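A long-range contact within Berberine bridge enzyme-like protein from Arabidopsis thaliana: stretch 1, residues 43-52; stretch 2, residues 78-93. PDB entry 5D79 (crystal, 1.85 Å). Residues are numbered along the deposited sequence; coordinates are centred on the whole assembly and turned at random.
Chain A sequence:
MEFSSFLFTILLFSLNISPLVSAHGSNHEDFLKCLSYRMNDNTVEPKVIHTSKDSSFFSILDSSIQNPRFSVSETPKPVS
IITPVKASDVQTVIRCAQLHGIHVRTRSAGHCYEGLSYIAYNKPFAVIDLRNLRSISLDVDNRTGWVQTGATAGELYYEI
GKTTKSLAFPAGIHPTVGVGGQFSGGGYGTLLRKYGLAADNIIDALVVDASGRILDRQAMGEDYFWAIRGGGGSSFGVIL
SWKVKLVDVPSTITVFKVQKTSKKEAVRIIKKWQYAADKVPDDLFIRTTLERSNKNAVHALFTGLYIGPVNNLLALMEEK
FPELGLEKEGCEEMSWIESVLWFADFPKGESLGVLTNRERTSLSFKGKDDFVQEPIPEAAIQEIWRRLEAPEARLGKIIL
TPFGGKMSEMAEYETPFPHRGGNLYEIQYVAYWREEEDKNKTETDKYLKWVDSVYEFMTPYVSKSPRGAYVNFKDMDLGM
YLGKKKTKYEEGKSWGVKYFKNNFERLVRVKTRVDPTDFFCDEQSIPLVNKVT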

# COMPACT_ATOMS: atom_id res chain seq x y z
N THR A 43 25.81 -21.77 1.23
CA THR A 43 26.65 -20.58 1.24
C THR A 43 25.98 -19.41 0.51
O THR A 43 25.40 -19.59 -0.56
CB THR A 43 28.03 -20.87 0.61
OG1 THR A 43 28.81 -21.67 1.51
CG2 THR A 43 28.79 -19.58 0.31
N VAL A 44 26.05 -18.22 1.12
CA VAL A 44 25.59 -16.99 0.47
C VAL A 44 26.49 -16.60 -0.71
O VAL A 44 27.70 -16.38 -0.54
CB VAL A 44 25.55 -15.82 1.46
CG1 VAL A 44 25.26 -14.52 0.72
CG2 VAL A 44 24.51 -16.07 2.52
N GLU A 45 25.90 -16.50 -1.90
CA GLU A 45 26.66 -16.30 -3.13
C GLU A 45 27.46 -14.99 -3.14
O GLU A 45 27.00 -13.97 -2.64
CB GLU A 45 25.72 -16.34 -4.33
CG GLU A 45 26.39 -16.68 -5.64
CD GLU A 45 25.39 -17.05 -6.71
OE1 GLU A 45 25.82 -17.40 -7.83
OE2 GLU A 45 24.18 -16.99 -6.42
N PRO A 46 28.67 -15.02 -3.71
CA PRO A 46 29.43 -13.79 -3.91
C PRO A 46 28.65 -12.74 -4.71
O PRO A 46 28.57 -11.59 -4.28
CB PRO A 46 30.66 -14.26 -4.70
CG PRO A 46 30.86 -15.66 -4.23
CD PRO A 46 29.49 -16.22 -4.01
N LYS A 47 28.07 -13.13 -5.84
CA LYS A 47 27.47 -12.18 -6.78
C LYS A 47 26.04 -11.75 -6.44
O LYS A 47 25.30 -11.28 -7.30
CB LYS A 47 27.51 -12.78 -8.19
CG LYS A 47 27.05 -14.23 -8.29
CD LYS A 47 27.48 -14.87 -9.62
CE LYS A 47 29.00 -15.12 -9.68
NZ LYS A 47 29.43 -15.69 -10.99
N VAL A 48 25.66 -11.92 -5.18
CA VAL A 48 24.39 -11.39 -4.69
C VAL A 48 24.65 -10.44 -3.52
O VAL A 48 23.74 -10.05 -2.79
CB VAL A 48 23.40 -12.51 -4.28
CG1 VAL A 48 23.19 -13.50 -5.44
CG2 VAL A 48 23.89 -13.23 -3.02
N ILE A 49 25.92 -10.07 -3.36
CA ILE A 49 26.35 -9.12 -2.35
C ILE A 49 26.99 -7.90 -3.03
O ILE A 49 28.09 -7.99 -3.57
CB ILE A 49 27.37 -9.76 -1.40
CG1 ILE A 49 26.80 -11.07 -0.83
CG2 ILE A 49 27.78 -8.78 -0.30
CD1 ILE A 49 27.77 -11.85 0.04
N HIS A 50 26.29 -6.77 -2.99
CA HIS A 50 26.72 -5.57 -3.70
C HIS A 50 27.16 -4.44 -2.76
O HIS A 50 26.47 -4.12 -1.80
CB HIS A 50 25.59 -5.04 -4.60
CG HIS A 50 24.85 -6.11 -5.34
ND1 HIS A 50 25.08 -6.41 -6.67
CD2 HIS A 50 23.85 -6.94 -4.94
CE1 HIS A 50 24.27 -7.38 -7.05
NE2 HIS A 50 23.52 -7.72 -6.02
N THR A 51 28.30 -3.83 -3.05
CA THR A 51 28.68 -2.60 -2.35
C THR A 51 29.10 -1.52 -3.36
O THR A 51 29.08 -1.75 -4.56
CB THR A 51 29.79 -2.86 -1.35
OG1 THR A 51 30.44 -1.63 -1.02
CG2 THR A 51 30.78 -3.82 -1.95
N SER A 52 29.45 -0.34 -2.86
CA SER A 52 29.66 0.83 -3.71
C SER A 52 30.74 0.64 -4.78
O SER A 52 30.74 1.33 -5.81
CB SER A 52 30.01 2.05 -2.85
OG SER A 52 31.32 1.95 -2.32
N PRO A 78 22.87 3.08 1.40
CA PRO A 78 23.35 1.90 2.13
C PRO A 78 24.79 1.55 1.76
O PRO A 78 25.24 1.84 0.66
CB PRO A 78 22.40 0.80 1.68
CG PRO A 78 22.02 1.20 0.30
CD PRO A 78 21.94 2.71 0.32
N VAL A 79 25.50 0.91 2.69
CA VAL A 79 26.89 0.54 2.48
C VAL A 79 26.94 -0.86 1.82
O VAL A 79 27.99 -1.30 1.32
CB VAL A 79 27.66 0.58 3.82
CG1 VAL A 79 27.19 -0.52 4.75
CG2 VAL A 79 29.15 0.54 3.60
N SER A 80 25.78 -1.52 1.77
CA SER A 80 25.65 -2.78 1.04
C SER A 80 24.18 -3.13 0.70
O SER A 80 23.25 -2.79 1.44
CB SER A 80 26.30 -3.94 1.82
OG SER A 80 25.80 -4.06 3.14
N ILE A 81 24.00 -3.79 -0.45
CA ILE A 81 22.73 -4.38 -0.84
C ILE A 81 22.92 -5.86 -1.09
O ILE A 81 23.86 -6.26 -1.75
CB ILE A 81 22.16 -3.72 -2.12
CG1 ILE A 81 21.97 -2.22 -1.92
CG2 ILE A 81 20.85 -4.39 -2.54
CD1 ILE A 81 21.72 -1.46 -3.21
N ILE A 82 22.03 -6.68 -0.55
CA ILE A 82 22.07 -8.11 -0.79
C ILE A 82 20.78 -8.54 -1.51
O ILE A 82 19.67 -8.22 -1.06
CB ILE A 82 22.26 -8.91 0.53
CG1 ILE A 82 23.45 -8.38 1.33
CG2 ILE A 82 22.44 -10.39 0.24
CD1 ILE A 82 23.08 -7.34 2.40
N THR A 83 20.93 -9.23 -2.64
CA THR A 83 19.79 -9.76 -3.38
C THR A 83 19.75 -11.28 -3.23
O THR A 83 20.23 -12.00 -4.10
CB THR A 83 19.82 -9.37 -4.91
OG1 THR A 83 20.93 -10.01 -5.58
CG2 THR A 83 19.92 -7.87 -5.10
N PRO A 84 19.17 -11.76 -2.12
CA PRO A 84 19.11 -13.20 -1.81
C PRO A 84 18.43 -14.01 -2.91
O PRO A 84 17.56 -13.48 -3.60
CB PRO A 84 18.30 -13.24 -0.51
CG PRO A 84 17.51 -11.95 -0.52
CD PRO A 84 18.42 -10.96 -1.14
N VAL A 85 18.81 -15.28 -3.07
CA VAL A 85 18.19 -16.15 -4.06
C VAL A 85 17.57 -17.39 -3.42
O VAL A 85 16.78 -18.09 -4.05
CB VAL A 85 19.19 -16.58 -5.15
CG1 VAL A 85 19.70 -15.37 -5.93
CG2 VAL A 85 20.34 -17.38 -4.54
N LYS A 86 17.93 -17.65 -2.17
CA LYS A 86 17.31 -18.74 -1.42
C LYS A 86 17.07 -18.25 -0.00
O LYS A 86 17.69 -17.28 0.43
CB LYS A 86 18.19 -20.00 -1.43
CG LYS A 86 19.62 -19.76 -1.02
CD LYS A 86 20.51 -20.94 -1.37
CE LYS A 86 21.98 -20.66 -1.03
NZ LYS A 86 22.60 -19.58 -1.87
N ALA A 87 16.16 -18.90 0.71
CA ALA A 87 15.82 -18.49 2.07
C ALA A 87 17.04 -18.39 2.96
O ALA A 87 17.16 -17.46 3.75
CB ALA A 87 14.81 -19.44 2.67
N SER A 88 17.95 -19.35 2.82
CA SER A 88 19.13 -19.45 3.69
C SER A 88 19.96 -18.17 3.67
O SER A 88 20.59 -17.82 4.67
CB SER A 88 20.00 -20.64 3.28
OG SER A 88 20.74 -20.36 2.10
N ASP A 89 19.97 -17.49 2.52
CA ASP A 89 20.68 -16.22 2.37
C ASP A 89 20.15 -15.16 3.32
O ASP A 89 20.93 -14.43 3.94
CB ASP A 89 20.57 -15.70 0.95
CG ASP A 89 21.24 -16.60 -0.06
OD1 ASP A 89 21.68 -17.70 0.34
OD2 ASP A 89 21.31 -16.21 -1.24
N VAL A 90 18.83 -15.07 3.41
CA VAL A 90 18.16 -14.10 4.27
C VAL A 90 18.56 -14.34 5.70
O VAL A 90 18.92 -13.40 6.42
CB VAL A 90 16.63 -14.18 4.16
CG1 VAL A 90 15.98 -13.28 5.20
CG2 VAL A 90 16.18 -13.78 2.77
N GLN A 91 18.51 -15.60 6.11
CA GLN A 91 18.89 -16.02 7.44
C GLN A 91 20.28 -15.53 7.79
O GLN A 91 20.51 -14.96 8.86
CB GLN A 91 18.85 -17.54 7.55
CG GLN A 91 17.52 -18.15 7.20
CD GLN A 91 17.52 -19.65 7.40
OE1 GLN A 91 17.71 -20.41 6.45
NE2 GLN A 91 17.30 -20.08 8.65
N THR A 92 21.21 -15.74 6.86
CA THR A 92 22.60 -15.39 7.08
C THR A 92 22.75 -13.88 7.25
O THR A 92 23.56 -13.42 8.05
CB THR A 92 23.47 -15.89 5.93
OG1 THR A 92 23.36 -17.31 5.84
CG2 THR A 92 24.92 -15.51 6.14
N VAL A 93 21.95 -13.12 6.51
CA VAL A 93 22.00 -11.67 6.62
C VAL A 93 21.52 -11.23 8.00
O VAL A 93 22.17 -10.42 8.65
CB VAL A 93 21.15 -10.99 5.55
CG1 VAL A 93 21.12 -9.51 5.80
CG2 VAL A 93 21.73 -11.28 4.17

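Stretch 2 meets stretch 1 first through backbone oxygen: V79 O accepts a weak hydrogen bond from T51 OG1 at 3.4 Å. At S80 the approach is also through main chain, S80 CA lying 3.2 Å from H50 O in a CA-H...O contact. I81 forms the antiparallel hydrogen-bonded pair with H50. Its amide donates to the carbonyl (I81 N to H50 O, 2.8 Å) and its carbonyl accepts in return (H50 N to I81 O, 2.8 Å), both nearly linear, and the two side chains share one face of the sheet. I82 pairs with I49 without hydrogen bonds, their side chains on the other face, while I82 CA sits 3.2 Å from V48 O. That same carbonyl takes the amide of the next residue, T83 N to V48 O at 2.9 Å, a bond that flanks the I49-I82 pair. T83 OG1 also reaches the edge of the H50 ring, where a weak hydrogen bond spans 3.5 Å to H50 NE2. V85 adds an apolar contact, V85 CG1 to V48 CG1 at 4.0 Å. The K86 side chain then brings its ammonium to stretch 1, K86 NZ donating to T43 O at 3.1 Å while salt-bridged to D89 OD1 at 3.0 Å. V44 CG2 packs against the helix, 3.8 Å from D89 CA and 3.6 Å from T92 CB.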